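PDB 4Y0L: putative membrane protein mmpL11 from Mycobacterium tuberculosis, which is an RND-family membrane protein that probably transports substrates across the membrane, represented here by a periplasmic domain. Local coordinates for residues M72-Q75 against L76-A80; H18-T21 against I22-R26; R42-D46 against N47-L51. All coordinates share one frame; numbering follows the deposited sequence.

How the contacts relate
Contacts 1 and 2 each lie within one helix, 66-80 and 19-29, and those helices pack against each other: Val-79 CG1 comes 3.6 Å from Ile-25 N, and the methyl of Ala-80 meets Ile-25. Both are partly buried, the buried share falling to Met-72, Leu-76 and Ala-80 in contact 1 and to Ile-22 and Ile-25 in contact 2. Contact 3 is the surface end of the hairpin made by strands 37-43 and 49-55, and it depends mostly on backbone bonds. It reaches contact 2 through Ile-22, whose CD1 is 3.7 Å from Phe-43 CE1, but it does not touch contact 1, which lies on the opposite side of the chain's centre.

Contact 1 (M72-Q75 against L76-A80); sequences MRTQ and LPRVA
Leu-76 lies one turn beyond Met-72, and its N gives a hydrogen bond of 2.9 Å to Met-72 O. Its side chain runs alongside that of Met-72, both pointing the same way, with Leu-76 CD1 3.7 Å from Met-72 CB; the extended thioether chain of Met-72 packs on Val-2, Val-4 and Val-87. Pro-77 follows, its ring packed so that CG rests 3.4 Å from Arg-73 O. Neither its N nor that of Arg-78 bonds back to the turn before, Pro-77 for want of a hydrogen to give. This is the proline kink in the last turns of helix 66-80, a helix that packs against helix 19-29 through Leu-76 and Val-79. Beyond Pro-77, Arg-78 runs, extended, alongside Gln-75, both pointing the same way. Arg-78 NE donates to Gln-75 OE1 at 3.3 Å, a long bond but straight at N-H (165°). The oxygen lies at the edge of the guanidinium, in its plane, yet the donor stands well above the amide plane, the two flat groups being turned 66° apart. Gln-75 chi2 of -64° bends the chain so that its amide reaches this edge, and Arg-28 of the other helix binds the same OE1. Thr-74 O sits over one guanidinium face, 3.6 Å from Arg-78 CZ, whereas Thr-74 OG1 bonds back to Thr-70. Last, Val-79 brings CG2 to 3.7 Å from Gln-75 O.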
loop_
_atom_site.group_PDB
_atom_site.type_symbol
_atom_site.label_atom_id
_atom_site.label_comp_id
_atom_site.label_asym_id
_atom_site.label_seq_id
_atom_site.Cartn_x
_atom_site.Cartn_y
_atom_site.Cartn_z
ATOM N N MET A 72 1.047 -9.393 -4.848
ATOM C CA MET A 72 1.153 -8.341 -3.844
ATOM C C MET A 72 1.138 -8.907 -2.426
ATOM O O MET A 72 1.929 -8.495 -1.577
ATOM C CB MET A 72 0.015 -7.334 -4.010
ATOM C CG MET A 72 0.137 -6.467 -5.250
ATOM S SD MET A 72 -1.180 -5.247 -5.371
ATOM C CE MET A 72 -0.919 -4.641 -7.034
ATOM N N ARG A 73 0.240 -9.854 -2.176
ATOM C CA ARG A 73 0.124 -10.470 -0.857
ATOM C C ARG A 73 1.385 -11.239 -0.472
ATOM O O ARG A 73 1.591 -11.562 0.697
ATOM C CB ARG A 73 -1.089 -11.402 -0.817
ATOM C CG ARG A 73 -2.415 -10.667 -0.742
ATOM C CD ARG A 73 -3.592 -11.607 -0.927
ATOM N NE ARG A 73 -4.862 -10.916 -0.722
ATOM C CZ ARG A 73 -6.047 -11.386 -1.101
ATOM N NH1 ARG A 73 -6.140 -12.556 -1.719
ATOM N NH2 ARG A 73 -7.141 -10.679 -0.865
ATOM N N THR A 74 2.225 -11.522 -1.463
ATOM C CA THR A 74 3.467 -12.253 -1.246
ATOM C C THR A 74 4.656 -11.310 -1.078
ATOM O O THR A 74 5.586 -11.603 -0.327
ATOM C CB THR A 74 3.753 -13.215 -2.422
ATOM O OG1 THR A 74 2.659 -14.128 -2.577
ATOM C CG2 THR A 74 5.037 -14.004 -2.189
ATOM N N GLN A 75 4.612 -10.176 -1.771
ATOM C CA GLN A 75 5.778 -9.304 -1.899
ATOM C C GLN A 75 5.731 -8.064 -1.010
ATOM O O GLN A 75 6.768 -7.592 -0.545
ATOM C CB GLN A 75 5.932 -8.869 -3.360
ATOM C CG GLN A 75 6.191 -10.018 -4.316
ATOM C CD GLN A 75 7.502 -10.723 -4.038
ATOM O OE1 GLN A 75 8.499 -10.089 -3.693
ATOM N NE2 GLN A 75 7.504 -12.044 -4.181
ATOM N N LEU A 76 4.536 -7.532 -0.780
ATOM C CA LEU A 76 4.392 -6.274 -0.053
ATOM C C LEU A 76 4.649 -6.381 1.456
ATOM O O LEU A 76 5.101 -5.411 2.066
ATOM C CB LEU A 76 2.999 -5.691 -0.291
ATOM C CG LEU A 76 2.640 -5.379 -1.749
ATOM C CD1 LEU A 76 1.292 -4.678 -1.821
ATOM C CD2 LEU A 76 3.708 -4.542 -2.441
ATOM N N PRO A 77 4.350 -7.542 2.071
ATOM C CA PRO A 77 4.652 -7.655 3.505
ATOM C C PRO A 77 6.129 -7.441 3.837
ATOM O O PRO A 77 6.422 -6.852 4.878
ATOM C CB PRO A 77 4.221 -9.086 3.841
ATOM C CG PRO A 77 3.167 -9.397 2.851
ATOM C CD PRO A 77 3.580 -8.701 1.587
ATOM N N ARG A 78 7.034 -7.906 2.979
ATOM C CA ARG A 78 8.465 -7.677 3.187
ATOM C C ARG A 78 8.735 -6.187 3.307
ATOM O O ARG A 78 9.504 -5.740 4.157
ATOM C CB ARG A 78 9.314 -8.224 2.035
ATOM C CG ARG A 78 8.874 -9.531 1.403
ATOM C CD ARG A 78 9.918 -9.939 0.369
ATOM N NE ARG A 78 9.431 -10.886 -0.630
ATOM C CZ ARG A 78 9.141 -12.160 -0.384
ATOM N NH1 ARG A 78 9.259 -12.649 0.843
ATOM N NH2 ARG A 78 8.718 -12.942 -1.366
ATOM N N VAL A 79 8.086 -5.435 2.427
ATOM C CA VAL A 79 8.320 -4.007 2.271
ATOM C C VAL A 79 7.667 -3.198 3.386
ATOM O O VAL A 79 8.159 -2.138 3.762
ATOM C CB VAL A 79 7.783 -3.526 0.900
ATOM C CG1 VAL A 79 7.975 -2.029 0.723
ATOM C CG2 VAL A 79 8.467 -4.286 -0.226
ATOM N N ALA A 80 6.557 -3.705 3.914
ATOM C CA ALA A 80 5.764 -2.956 4.883
ATOM C C ALA A 80 6.377 -3.013 6.280
ATOM O O ALA A 80 6.237 -2.075 7.065
ATOM C CB ALA A 80 4.345 -3.483 4.909
#

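Contact 2 (H18-T21 against I22-R26)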
loop_
_atom_site.group_PDB
_atom_site.type_symbol
_atom_site.label_atom_id
_atom_site.label_comp_id
_atom_site.label_asym_id
_atom_site.label_seq_id
_atom_site.Cartn_x
_atom_site.Cartn_y
_atom_site.Cartn_z
ATOM N N HIS A 18 6.174 7.976 8.664
ATOM C CA HIS A 18 5.601 6.814 7.986
ATOM C C HIS A 18 5.637 6.914 6.460
ATOM O O HIS A 18 5.334 5.942 5.767
ATOM C CB HIS A 18 4.146 6.615 8.422
ATOM C CG HIS A 18 3.995 6.034 9.793
ATOM N ND1 HIS A 18 4.752 4.974 10.240
ATOM C CD2 HIS A 18 3.164 6.363 10.811
ATOM C CE1 HIS A 18 4.397 4.675 11.480
ATOM N NE2 HIS A 18 3.435 5.502 11.847
ATOM N N SER A 19 5.994 8.083 5.936
ATOM C CA SER A 19 5.839 8.349 4.507
ATOM C C SER A 19 6.749 7.483 3.634
ATOM O O SER A 19 6.376 7.105 2.523
ATOM C CB SER A 19 6.099 9.830 4.217
ATOM O OG SER A 19 7.365 10.234 4.707
ATOM N N GLN A 20 7.938 7.165 4.132
ATOM C CA GLN A 20 8.877 6.349 3.372
ATOM C C GLN A 20 8.372 4.915 3.262
ATOM O O GLN A 20 8.603 4.241 2.258
ATOM C CB GLN A 20 10.265 6.381 4.016
ATOM C CG GLN A 20 11.287 5.471 3.347
ATOM C CD GLN A 20 11.471 5.782 1.875
ATOM O OE1 GLN A 20 11.318 6.925 1.447
ATOM N NE2 GLN A 20 11.798 4.759 1.089
ATOM N N THR A 21 7.682 4.452 4.298
ATOM C CA THR A 21 7.084 3.126 4.275
ATOM C C THR A 21 5.967 3.078 3.243
ATOM O O THR A 21 5.826 2.100 2.514
ATOM C CB THR A 21 6.528 2.734 5.652
ATOM O OG1 THR A 21 7.580 2.801 6.624
ATOM C CG2 THR A 21 5.951 1.321 5.621
ATOM N N ILE A 22 5.170 4.138 3.192
ATOM C CA ILE A 22 4.114 4.243 2.200
ATOM C C ILE A 22 4.724 4.373 0.808
ATOM O O ILE A 22 4.208 3.812 -0.162
ATOM C CB ILE A 22 3.188 5.444 2.486
ATOM C CG1 ILE A 22 2.414 5.206 3.784
ATOM C CG2 ILE A 22 2.213 5.659 1.337
ATOM C CD1 ILE A 22 1.625 6.409 4.271
ATOM N N ALA A 23 5.822 5.118 0.714
ATOM C CA ALA A 23 6.503 5.319 -0.563
ATOM C C ALA A 23 7.128 4.019 -1.062
ATOM O O ALA A 23 7.140 3.747 -2.262
ATOM C CB ALA A 23 7.562 6.400 -0.431
ATOM N N ALA A 24 7.640 3.217 -0.134
ATOM C CA ALA A 24 8.257 1.938 -0.481
ATOM C C ALA A 24 7.207 0.945 -0.965
ATOM O O ALA A 24 7.418 0.236 -1.945
ATOM C CB ALA A 24 9.015 1.368 0.712
ATOM N N ILE A 25 6.077 0.897 -0.268
ATOM C CA ILE A 25 4.975 0.020 -0.651
ATOM C C ILE A 25 4.432 0.429 -2.015
ATOM O O ILE A 25 4.164 -0.416 -2.866
ATOM C CB ILE A 25 3.841 0.052 0.397
ATOM C CG1 ILE A 25 4.325 -0.567 1.708
ATOM C CG2 ILE A 25 2.612 -0.708 -0.097
ATOM C CD1 ILE A 25 3.480 -0.210 2.905
ATOM N N ARG A 26 4.275 1.732 -2.211
ATOM C CA ARG A 26 3.767 2.272 -3.463
ATOM C C ARG A 26 4.667 1.887 -4.638
ATOM O O ARG A 26 4.186 1.500 -5.703
ATOM C CB ARG A 26 3.646 3.791 -3.358
ATOM C CG ARG A 26 3.119 4.463 -4.610
ATOM C CD ARG A 26 2.641 5.878 -4.318
ATOM N NE ARG A 26 2.069 6.522 -5.501
ATOM C CZ ARG A 26 2.671 7.462 -6.229
ATOM N NH1 ARG A 26 3.881 7.905 -5.910
ATOM N NH2 ARG A 26 2.050 7.970 -7.285
#
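Ser-19 O takes the N-H of Ala-23 at 2.7 Å, and the methyl of Ala-23 sits close beside the same oxygen. The next bond along, from Ala-24 N to Gln-20 O, is nearly as short at 2.8 Å, and Ala-24 CB likewise lies against the oxygen that its own N-H binds. Ile-22 N to His-18 O and Ile-25 N to Thr-21 O complete four successive i to i+4 bonds, the regular opening turns of an alpha helix. Thr-21 O is also lined by carbon: Ile-25 CG1 approaches it to 3.2 Å, and Ile-25 CD1 follows beside it. Thr-21 and Ile-25 lie side by side and point the same way, with Thr-21 CG2 4.0 Å from Ile-25 CD1. The threonine methyl gets there because it is anti to the backbone N, OG1 taking the place anti to the carbonyl carbon (chi1 -57°). Ile-22 lays its CG1 3.6 Å from His-18 O, while the His-18 ring stacks with Phe-8 and bonds through NE2 to Ala-10 O. In the fold, helix 19-29 lays Ile-22 on Pro-41 of strand 37-43 and on Ala-50 of strand 49-55, and Ile-25 on Leu-52 of the latter, while Ala-24 meets Val-79 of helix 66-80.

Contact 3 (R42-D46 against N47-L51)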
loop_
_atom_site.group_PDB
_atom_site.type_symbol
_atom_site.label_atom_id
_atom_site.label_comp_id
_atom_site.label_asym_id
_atom_site.label_seq_id
_atom_site.Cartn_x
_atom_site.Cartn_y
_atom_site.Cartn_z
ATOM N N ARG A 42 -4.170 7.695 -0.225
ATOM C CA ARG A 42 -5.376 8.362 0.245
ATOM C C ARG A 42 -5.553 8.087 1.726
ATOM O O ARG A 42 -5.666 6.935 2.142
ATOM C CB ARG A 42 -6.600 7.888 -0.533
ATOM C CG ARG A 42 -7.261 8.979 -1.344
ATOM C CD ARG A 42 -8.381 8.422 -2.203
ATOM N NE ARG A 42 -7.866 7.576 -3.278
ATOM C CZ ARG A 42 -7.372 8.037 -4.424
ATOM N NH1 ARG A 42 -7.317 9.344 -4.656
ATOM N NH2 ARG A 42 -6.929 7.189 -5.341
ATOM N N PHE A 43 -5.570 9.151 2.518
ATOM C CA PHE A 43 -5.654 9.025 3.964
ATOM C C PHE A 43 -7.087 9.105 4.465
ATOM O O PHE A 43 -7.821 10.040 4.146
ATOM C CB PHE A 43 -4.810 10.108 4.632
ATOM C CG PHE A 43 -3.341 9.958 4.380
ATOM C CD1 PHE A 43 -2.656 8.857 4.867
ATOM C CD2 PHE A 43 -2.644 10.909 3.658
ATOM C CE1 PHE A 43 -1.306 8.710 4.639
ATOM C CE2 PHE A 43 -1.289 10.766 3.431
ATOM C CZ PHE A 43 -0.621 9.665 3.920
ATOM N N ALA A 44 -7.478 8.104 5.246
ATOM C CA ALA A 44 -8.764 8.122 5.925
ATOM C C ALA A 44 -8.832 9.342 6.834
ATOM O O ALA A 44 -7.817 9.773 7.382
ATOM C CB ALA A 44 -8.963 6.842 6.722
ATOM N N ASP A 45 -10.029 9.899 6.988
ATOM C CA ASP A 45 -10.219 11.084 7.821
ATOM C C ASP A 45 -9.824 10.787 9.265
ATOM O O ASP A 45 -9.557 11.696 10.049
ATOM C CB ASP A 45 -11.671 11.560 7.751
ATOM C CG ASP A 45 -12.215 11.571 6.334
ATOM O OD1 ASP A 45 -11.896 12.513 5.578
ATOM O OD2 ASP A 45 -12.962 10.635 5.977
ATOM N N ASP A 46 -9.795 9.500 9.600
ATOM C CA ASP A 46 -9.338 9.035 10.903
ATOM C C ASP A 46 -7.811 9.047 10.981
ATOM O O ASP A 46 -7.231 9.083 12.067
ATOM C CB ASP A 46 -9.870 7.623 11.165
ATOM C CG ASP A 46 -9.622 7.154 12.583
ATOM O OD1 ASP A 46 -9.490 8.009 13.485
ATOM O OD2 ASP A 46 -9.566 5.924 12.797
ATOM N N ASN A 47 -7.172 9.012 9.814
ATOM C CA ASN A 47 -5.718 8.912 9.700
ATOM C C ASN A 47 -5.209 7.617 10.328
ATOM O O ASN A 47 -4.052 7.524 10.736
ATOM C CB ASN A 47 -5.032 10.122 10.347
ATOM C CG ASN A 47 -3.739 10.520 9.634
ATOM O OD1 ASN A 47 -3.367 9.936 8.616
ATOM N ND2 ASN A 47 -3.059 11.525 10.166
ATOM N N GLY A 48 -6.083 6.616 10.398
ATOM C CA GLY A 48 -5.709 5.307 10.901
ATOM C C GLY A 48 -5.038 4.469 9.830
ATOM O O GLY A 48 -4.227 3.591 10.134
ATOM N N SER A 49 -5.367 4.753 8.572
ATOM C CA SER A 49 -4.863 3.965 7.451
ATOM C C SER A 49 -4.605 4.810 6.209
ATOM O O SER A 49 -4.997 5.976 6.138
ATOM C CB SER A 49 -5.854 2.853 7.107
ATOM O OG SER A 49 -7.119 3.395 6.771
ATOM N N ALA A 50 -3.940 4.199 5.234
ATOM C CA ALA A 50 -3.695 4.823 3.941
ATOM C C ALA A 50 -4.078 3.862 2.819
ATOM O O ALA A 50 -3.612 2.723 2.784
ATOM C CB ALA A 50 -2.238 5.234 3.814
ATOM N N LEU A 51 -4.929 4.327 1.908
ATOM C CA LEU A 51 -5.353 3.517 0.774
ATOM C C LEU A 51 -4.485 3.804 -0.447
ATOM O O LEU A 51 -4.331 4.954 -0.857
ATOM C CB LEU A 51 -6.825 3.779 0.439
ATOM C CG LEU A 51 -7.424 2.859 -0.631
ATOM C CD1 LEU A 51 -7.746 1.488 -0.050
ATOM C CD2 LEU A 51 -8.660 3.484 -1.260
#
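The beta hairpin of strands 37-43 and 49-55 closes here, and Arg-42 and Leu-51 form its hydrogen-bonded antiparallel pair. Arg-42 N reaches Leu-51 O at 2.8 Å, and Leu-51 N returns the bond to Arg-42 O at 2.7 Å. Arg-42 O also lies 3.4 Å from Ala-50 CA, a C-H...O contact beside the stronger bond. Phe-43 and Ala-50, the non-hydrogen-bonded pair that follows, turn their side chains to the other face of the sheet. There Phe-43 CE1 stands 3.7 Å from Ala-50 CB, the methyl approaching the ring obliquely, and Ser-49 O lies at the ring edge. With CG anti to the carbonyl carbon (chi1 -66°), the ring also reaches helix 19-29, and the face bearing Phe-43 and Ala-50 packs against that helix. The hairpin belongs to a four-stranded antiparallel sheet. Strand 37-43 is an outermost strand in the chain, with 49-55 between it and strand 2-7. Toward the loop, the pairing thins: Ala-44 N makes only a weak bond to Ser-49 O, at 3.4 Å. A type I turn then runs from Ala-44 to Asn-47, closed by Asn-47 N to Ala-44 O at 2.6 Å, with the donor well above the carbonyl plane. The left-handed backbone of Asn-47 (phi 61°) follows this turn and leads the chain into strand 49-55. Asn-47 OD1 lies 4.0 Å from Phe-43 CD1 and accepts a hydrogen bond from Ser-14 N, tying the turn to the neighbouring loop. Ser-49 OG comes alongside the Ala-44 methyl.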